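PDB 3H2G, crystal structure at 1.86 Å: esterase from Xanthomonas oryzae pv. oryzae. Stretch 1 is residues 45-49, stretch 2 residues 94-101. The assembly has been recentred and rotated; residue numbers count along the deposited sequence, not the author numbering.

Stretch 1 45-49: RVAEF
Stretch 2 94-101: QEQAKEIR

A buried carboxylate is best tolerated when a cation reaches it, and the contact between a strand and a helix in this Xanthomonas esterase illustrates the principle. Lys98 NZ donates a hydrogen bond to Glu48 OE2 at 2.7 Å, forming a salt bridge across the two stretches, and a second to Glu95 OE1 at 2.9 Å, a salt bridge within its own segment. The shared ammonium offsets the repulsion expected where Glu48 OE2 and Glu95 OE1 approach to 3.8 Å. One water donates to Glu48 OE1 at 2.5 Å and weakly accepts from Lys98 NZ at 3.3 Å.

The side chains meet in the following rotamers. Glu48 (chi1 p, chi2 t, chi3 near 180°) extends from a CB that points toward the helix. Lys98 leaves its backbone sideways; its m, t, t, p chain spans the gap, and with chi4 p, NZ reaches one oxygen of each carboxylate. Glu95 (m, t, chi3 45°) occupies the N-cap position, and its backbone O accepts from Glu99 N at 3.1 Å.

Residues 45-49 are extended, with phi from -101° to -165° and psi from 124° to 161°. Helix 96-101 has phi/psi near -63°/-41°; Ile100 N to Gln96 O measures 3.0 Å and Arg101 N to Ala97 O 3.1 Å. The two axes run roughly antiparallel, at 150°, and approach to 8.1 Å. Glu48 and Ala97 set the register, their CA atoms 5.7 Å apart.

Such proximity suits alanine: the close backbones place Ala97 CB, where its side chain ends, 3.7 Å from Glu48 CB and 4.0 Å from Ala47 O. Two residues before Glu48, buried Val46 (t) also faces the helix, with CG1 4.1 Å from Ala97 O and CG2 4.3 Å from CG2 of Ile100 (m, t), an apolar contact. Ala47 and Phe49 direct their CB atoms away, completing the strand's alternation. Together the stretches bury 243 Å².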

# COMPACT_ATOMS: atom_id res chain seq x y z
N ARG A 45 3.05 17.68 12.72
CA ARG A 45 1.97 18.46 12.13
C ARG A 45 1.32 17.62 11.04
O ARG A 45 2.01 16.99 10.24
CB ARG A 45 2.52 19.76 11.53
CG ARG A 45 1.44 20.73 11.08
CD ARG A 45 2.05 21.99 10.48
NE ARG A 45 1.06 23.05 10.33
CZ ARG A 45 1.27 24.17 9.64
NH1 ARG A 45 2.43 24.37 9.03
NH2 ARG A 45 0.31 25.09 9.56
N VAL A 46 -0.01 17.62 11.01
CA VAL A 46 -0.75 16.86 10.01
C VAL A 46 -1.35 17.80 8.97
O VAL A 46 -2.08 18.73 9.30
CB VAL A 46 -1.90 16.06 10.66
CG1 VAL A 46 -2.63 15.24 9.59
CG2 VAL A 46 -1.35 15.15 11.74
N ALA A 47 -1.03 17.53 7.71
CA ALA A 47 -1.54 18.34 6.61
C ALA A 47 -2.16 17.44 5.55
O ALA A 47 -1.86 16.24 5.48
CB ALA A 47 -0.41 19.17 5.99
N GLU A 48 -3.05 18.01 4.75
CA GLU A 48 -3.71 17.29 3.68
C GLU A 48 -3.54 18.14 2.43
O GLU A 48 -3.26 19.33 2.52
CB GLU A 48 -5.19 17.09 4.00
CG GLU A 48 -5.98 18.38 4.12
CD GLU A 48 -7.40 18.15 4.61
OE1 GLU A 48 -8.15 19.15 4.73
OE2 GLU A 48 -7.77 16.99 4.87
N PHE A 49 -3.71 17.52 1.27
CA PHE A 49 -3.57 18.27 0.03
C PHE A 49 -4.14 17.51 -1.16
O PHE A 49 -4.37 16.30 -1.08
CB PHE A 49 -2.08 18.59 -0.20
CG PHE A 49 -1.20 17.37 -0.39
CD1 PHE A 49 -0.97 16.86 -1.67
CD2 PHE A 49 -0.63 16.73 0.70
CE1 PHE A 49 -0.18 15.72 -1.85
CE2 PHE A 49 0.17 15.59 0.53
CZ PHE A 49 0.40 15.09 -0.74
N GLN A 94 -12.70 7.67 1.94
CA GLN A 94 -11.64 7.67 2.94
C GLN A 94 -10.39 8.48 2.61
O GLN A 94 -9.79 8.31 1.54
CB GLN A 94 -11.23 6.23 3.26
CG GLN A 94 -10.33 6.11 4.48
CD GLN A 94 -11.00 6.65 5.72
OE1 GLN A 94 -12.14 6.31 6.03
NE2 GLN A 94 -10.29 7.51 6.45
N GLU A 95 -10.01 9.36 3.53
CA GLU A 95 -8.81 10.19 3.39
C GLU A 95 -7.90 9.89 4.58
O GLU A 95 -8.31 10.02 5.74
CB GLU A 95 -9.18 11.68 3.42
CG GLU A 95 -10.04 12.15 2.26
CD GLU A 95 -10.62 13.53 2.52
OE1 GLU A 95 -9.87 14.42 2.97
OE2 GLU A 95 -11.82 13.73 2.25
N GLN A 96 -6.66 9.48 4.31
CA GLN A 96 -5.72 9.16 5.39
C GLN A 96 -5.53 10.31 6.38
O GLN A 96 -5.46 10.08 7.59
CB GLN A 96 -4.35 8.79 4.83
CG GLN A 96 -4.32 7.55 3.97
CD GLN A 96 -2.95 7.33 3.39
OE1 GLN A 96 -2.05 6.80 4.05
NE2 GLN A 96 -2.76 7.76 2.15
N ALA A 97 -5.41 11.53 5.87
CA ALA A 97 -5.19 12.69 6.72
C ALA A 97 -6.30 12.87 7.76
O ALA A 97 -6.02 13.09 8.94
CB ALA A 97 -5.07 13.95 5.86
N LYS A 98 -7.54 12.78 7.32
CA LYS A 98 -8.66 12.94 8.23
C LYS A 98 -8.78 11.77 9.20
O LYS A 98 -9.24 11.94 10.34
CB LYS A 98 -9.96 13.13 7.45
CG LYS A 98 -10.04 14.51 6.80
CD LYS A 98 -11.39 14.78 6.16
CE LYS A 98 -11.50 16.24 5.72
NZ LYS A 98 -10.48 16.61 4.71
N GLU A 99 -8.36 10.58 8.77
CA GLU A 99 -8.41 9.40 9.62
C GLU A 99 -7.43 9.57 10.78
O GLU A 99 -7.75 9.26 11.93
CB GLU A 99 -8.07 8.15 8.81
CG GLU A 99 -8.15 6.84 9.59
CD GLU A 99 -9.50 6.62 10.25
OE1 GLU A 99 -10.54 6.96 9.64
OE2 GLU A 99 -9.52 6.11 11.39
N ILE A 100 -6.23 10.06 10.49
CA ILE A 100 -5.23 10.28 11.53
C ILE A 100 -5.76 11.33 12.50
O ILE A 100 -5.60 11.22 13.72
CB ILE A 100 -3.88 10.74 10.93
CG1 ILE A 100 -3.28 9.60 10.10
CG2 ILE A 100 -2.92 11.17 12.04
CD1 ILE A 100 -1.97 9.95 9.42
N ARG A 101 -6.41 12.35 11.95
CA ARG A 101 -6.97 13.41 12.77
C ARG A 101 -8.04 12.82 13.68
O ARG A 101 -8.09 13.12 14.87
CB ARG A 101 -7.56 14.51 11.88
CG ARG A 101 -7.79 15.83 12.60
CD ARG A 101 -9.23 16.01 13.06
NE ARG A 101 -10.08 16.53 11.99
CZ ARG A 101 -10.65 15.79 11.05
NH1 ARG A 101 -10.46 14.48 11.03
NH2 ARG A 101 -11.40 16.36 10.12
O HOH W 1 -10.36 19.67 5.88
O HOH W 2 -7.43 14.50 3.58